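Local coordinates for protein FAD-dependent pyridine nucleotide-disulphide oxidoreductase (Desulfovibrio vulgaris, PDB 3IWA) that probably catalyses NAD(P)H-dependent redox reactions with the help of a flavin, as a member of the pyridine nucleotide-disulphide oxidoreductase family, at residues 409-412 / 413-417; 427-430 / 431-435. One frame throughout, in Å; residues are numbered along the deposited sequence.

Contact 1 of 2, residues 409-412 / 413-417; sequences GDAL and TARIN
Arg415 folds back along helix 409-423 and grips the backbone carbonyl of Ala411, one turn earlier, with two of its nitrogens. Its CB sits 3.4 Å from Leu412 O, and the chain then bends at both chi2 and chi3, which returns it toward the start of the helix; CD still lies 4.1 Å from Ala411 O. Its chi1, -109°, lies between staggered positions, perhaps because the tip is held at both Ala411 O and Asp448. NE reaches Ala411 O at 3.0 Å. NH1 joins it side-on at the same oxygen, which lies close to the guanidinium plane. Both nitrogens stand out of the carbonyl plane on the same face, and NE comes in nearer the direction of the C=O bond. NH1 also packs against the methyl CB of Ala411 at 3.5 Å, and NH2 forms a salt bridge with Asp448.

Beneath this grip the i to i-4 pattern holds for Thr413, Ala414 and Ile416, which bond Gly409 O, Asp410 O and Leu412 O, but it skips Arg415, whose amide bonds Leu412 O from well above its plane. On another flank, Leu412 and Ile416 lie side by side and point the same way, with Leu412 CD1 3.9 Å from Ile416 CG1; for Leu412, CG anti to the backbone N (chi1 172°) sets the branch beside this neighbour. Both residues face Ser350 of the antiparallel sheet in the dimerisation domain, while Ala414 packs on Ala414 of the second subunit. The side chain of Arg415 thus supplies Ala411 O with the donors that its backbone N does not give, probably polarising that carbonyl while Asp448 offsets the positive charge.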
loop_
_atom_site.group_PDB
_atom_site.type_symbol
_atom_site.label_atom_id
_atom_site.label_comp_id
_atom_site.label_asym_id
_atom_site.label_seq_id
_atom_site.Cartn_x
_atom_site.Cartn_y
_atom_site.Cartn_z
ATOM N N GLY A 409 -1.861 -6.762 12.334
ATOM C CA GLY A 409 -2.414 -5.470 11.919
ATOM C C GLY A 409 -1.670 -4.761 10.797
ATOM O O GLY A 409 -2.251 -4.419 9.768
ATOM N N ASP A 410 -0.384 -4.522 10.999
ATOM C CA ASP A 410 0.392 -3.791 9.988
ATOM C C ASP A 410 0.510 -4.592 8.676
ATOM O O ASP A 410 0.432 -4.030 7.589
ATOM C CB ASP A 410 1.760 -3.385 10.553
ATOM C CG ASP A 410 1.635 -2.421 11.735
ATOM O OD1 ASP A 410 0.682 -1.601 11.730
ATOM O OD2 ASP A 410 2.476 -2.491 12.663
ATOM N N ALA A 411 0.648 -5.905 8.780
ATOM C CA ALA A 411 0.765 -6.734 7.582
ATOM C C ALA A 411 -0.474 -6.624 6.681
ATOM O O ALA A 411 -0.333 -6.535 5.484
ATOM C CB ALA A 411 1.066 -8.195 7.960
ATOM N N LEU A 412 -1.665 -6.597 7.259
ATOM C CA LEU A 412 -2.935 -6.437 6.506
ATOM C C LEU A 412 -3.128 -5.044 5.887
ATOM O O LEU A 412 -3.581 -4.884 4.744
ATOM C CB LEU A 412 -4.114 -6.660 7.448
ATOM C CG LEU A 412 -5.506 -6.346 6.886
ATOM C CD1 LEU A 412 -5.803 -7.298 5.724
ATOM C CD2 LEU A 412 -6.575 -6.452 8.004
ATOM N N THR A 413 -2.842 -4.052 6.706
ATOM C CA THR A 413 -2.816 -2.665 6.304
ATOM C C THR A 413 -1.955 -2.479 5.051
ATOM O O THR A 413 -2.388 -1.837 4.088
ATOM C CB THR A 413 -2.388 -1.765 7.530
ATOM O OG1 THR A 413 -3.560 -1.517 8.321
ATOM C CG2 THR A 413 -1.828 -0.467 7.112
ATOM N N ALA A 414 -0.781 -3.098 5.031
ATOM C CA ALA A 414 0.095 -3.020 3.870
ATOM C C ALA A 414 -0.518 -3.591 2.590
ATOM O O ALA A 414 -0.176 -3.173 1.474
ATOM C CB ALA A 414 1.461 -3.706 4.171
ATOM N N ARG A 415 -1.390 -4.571 2.759
ATOM C CA ARG A 415 -2.011 -5.243 1.656
ATOM C C ARG A 415 -3.207 -4.391 1.233
ATOM O O ARG A 415 -3.414 -4.128 0.071
ATOM C CB ARG A 415 -2.441 -6.646 2.123
ATOM C CG ARG A 415 -1.681 -7.875 1.601
ATOM C CD ARG A 415 -0.165 -7.860 1.571
ATOM N NE ARG A 415 0.367 -7.943 2.905
ATOM C CZ ARG A 415 1.509 -8.515 3.255
ATOM N NH1 ARG A 415 1.847 -8.479 4.535
ATOM N NH2 ARG A 415 2.308 -9.124 2.376
ATOM N N ILE A 416 -4.020 -3.952 2.173
ATOM C CA ILE A 416 -5.152 -3.080 1.822
ATOM C C ILE A 416 -4.720 -1.736 1.186
ATOM O O ILE A 416 -5.346 -1.248 0.235
ATOM C CB ILE A 416 -6.054 -2.804 3.074
ATOM C CG1 ILE A 416 -6.680 -4.104 3.612
ATOM C CG2 ILE A 416 -7.130 -1.793 2.745
ATOM C CD1 ILE A 416 -7.429 -4.980 2.572
ATOM N N ASN A 417 -3.659 -1.126 1.724
ATOM C CA ASN A 417 -3.164 0.150 1.187
ATOM C C ASN A 417 -2.758 0.039 -0.250
ATOM O O ASN A 417 -3.052 0.920 -1.037
ATOM C CB ASN A 417 -1.924 0.624 1.942
ATOM C CG ASN A 417 -2.250 1.458 3.167
ATOM O OD1 ASN A 417 -3.413 1.778 3.438
ATOM N ND2 ASN A 417 -1.201 1.841 3.904
#

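Contact 2 of 2, residues 427-430 / 431-435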
loop_
_atom_site.group_PDB
_atom_site.type_symbol
_atom_site.label_atom_id
_atom_site.label_comp_id
_atom_site.label_asym_id
_atom_site.label_seq_id
_atom_site.Cartn_x
_atom_site.Cartn_y
_atom_site.Cartn_z
ATOM N N PRO A 427 -8.558 -0.095 -11.504
ATOM C CA PRO A 427 -7.790 -1.258 -11.859
ATOM C C PRO A 427 -8.685 -2.452 -12.204
ATOM O O PRO A 427 -9.852 -2.519 -11.766
ATOM C CB PRO A 427 -7.043 -1.545 -10.582
ATOM C CG PRO A 427 -8.011 -1.160 -9.533
ATOM C CD PRO A 427 -8.683 0.055 -10.051
ATOM N N THR A 428 -8.132 -3.382 -12.985
ATOM C CA THR A 428 -8.809 -4.608 -13.347
ATOM C C THR A 428 -8.054 -5.705 -12.604
ATOM O O THR A 428 -7.076 -5.422 -11.940
ATOM C CB THR A 428 -8.759 -4.879 -14.890
ATOM O OG1 THR A 428 -7.387 -5.030 -15.310
ATOM C CG2 THR A 428 -9.443 -3.758 -15.710
ATOM N N VAL A 429 -8.512 -6.948 -12.737
ATOM C CA VAL A 429 -7.933 -8.103 -12.062
ATOM C C VAL A 429 -6.460 -8.300 -12.443
ATOM O O VAL A 429 -5.621 -8.675 -11.612
ATOM C CB VAL A 429 -8.738 -9.355 -12.414
ATOM C CG1 VAL A 429 -7.966 -10.630 -12.096
ATOM C CG2 VAL A 429 -10.097 -9.305 -11.678
ATOM N N GLU A 430 -6.148 -8.021 -13.693
ATOM C CA GLU A 430 -4.790 -8.089 -14.146
ATOM C C GLU A 430 -3.897 -7.078 -13.374
ATOM O O GLU A 430 -2.747 -7.375 -13.089
ATOM C CB GLU A 430 -4.699 -7.922 -15.691
ATOM C CG GLU A 430 -3.245 -7.855 -16.199
ATOM C CD GLU A 430 -3.029 -8.565 -17.548
ATOM O OE1 GLU A 430 -2.585 -9.736 -17.500
ATOM O OE2 GLU A 430 -3.309 -7.955 -18.626
ATOM N N ASP A 431 -4.429 -5.906 -13.024
ATOM C CA ASP A 431 -3.639 -4.929 -12.315
ATOM C C ASP A 431 -3.336 -5.415 -10.946
ATOM O O ASP A 431 -2.281 -5.075 -10.427
ATOM C CB ASP A 431 -4.304 -3.585 -12.246
ATOM C CG ASP A 431 -4.369 -2.926 -13.580
ATOM O OD1 ASP A 431 -3.340 -2.886 -14.274
ATOM O OD2 ASP A 431 -5.452 -2.487 -13.962
ATOM N N ILE A 432 -4.216 -6.247 -10.384
ATOM C CA ILE A 432 -4.001 -6.820 -9.059
ATOM C C ILE A 432 -3.049 -8.033 -9.140
ATOM O O ILE A 432 -2.139 -8.153 -8.341
ATOM C CB ILE A 432 -5.304 -7.232 -8.379
ATOM C CG1 ILE A 432 -6.291 -6.074 -8.306
ATOM C CG2 ILE A 432 -5.026 -7.794 -6.989
ATOM C CD1 ILE A 432 -5.761 -4.767 -7.804
ATOM N N SER A 433 -3.213 -8.880 -10.150
ATOM C CA SER A 433 -2.220 -9.943 -10.463
ATOM C C SER A 433 -0.792 -9.367 -10.600
ATOM O O SER A 433 0.167 -9.969 -10.191
ATOM C CB SER A 433 -2.575 -10.721 -11.773
ATOM O OG SER A 433 -3.794 -11.446 -11.676
ATOM N N ASN A 434 -0.681 -8.223 -11.231
ATOM C CA ASN A 434 0.613 -7.593 -11.486
ATOM C C ASN A 434 1.030 -6.494 -10.498
ATOM O O ASN A 434 2.091 -5.916 -10.687
ATOM C CB ASN A 434 0.631 -7.020 -12.907
ATOM C CG ASN A 434 0.681 -8.095 -13.955
ATOM O OD1 ASN A 434 1.078 -9.203 -13.680
ATOM N ND2 ASN A 434 0.283 -7.764 -15.176
ATOM N N ALA A 435 0.228 -6.220 -9.462
ATOM C CA ALA A 435 0.486 -5.107 -8.535
ATOM C C ALA A 435 1.890 -5.220 -8.022
ATOM O O ALA A 435 2.281 -6.269 -7.544
ATOM C CB ALA A 435 -0.486 -5.117 -7.351
#
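Asp431 turns its carboxylate back to the amide at the start of its own helix: OD2 accepts a nearly straight bond from Thr428 N at 3.0 Å. The nitrogen meets OD2 on its anti side, somewhat out of the carboxylate plane. With CG anti to the carbonyl carbon (chi1 -69°), the acid is carried toward the N-cap residue, and its CB rests 3.8 Å from Pro427 CB. The hydroxyl OG1 of Thr428 makes only a weak, 3.5 Å bond to the same OD2 of Asp431. Thr428 at the N-cap and Asp431 three residues on form the N-cap-amide half of a capping box, and the approach of Pro427 CB to Ile432 CD1, at 4.4 Å, resembles a loose hydrophobic staple. Met422 of the preceding helix, 409-423, packs on Pro427, Asp431 and Ile432 alike.

Farther along, Glu430 and Asn434 run side by side in the same direction. Glu430 sends CG anti to its backbone N (chi1 175°), and this methylene lies 3.7 Å from Asn434 ND2. Carboxylate and amide planes are almost parallel, 12° apart, and both ends look to the second subunit, where Thr332 bonds Glu430 OE2 through OG1 and Asn434 ND2, weakly, through its carbonyl. Ser433 OG is hydrogen-bonded to Asn455 of helix 449-461.

How the contacts relate
Contact 1 closes before contact 2 opens: the first occupies the opening turns of helix 409-423, the second the short helix 429-433 that follows it in the chain. Their centres are about 17 Å apart and their nearest atoms about 8 Å, so they do not touch. The intervening end of helix 409-423 joins them, as does helix 449-461, whose side chains pack against residues of both. All four segments belong to the dimerisation domain, and each contact reaches the second subunit at separate points, so that both helices contribute to the interface between the two subunits.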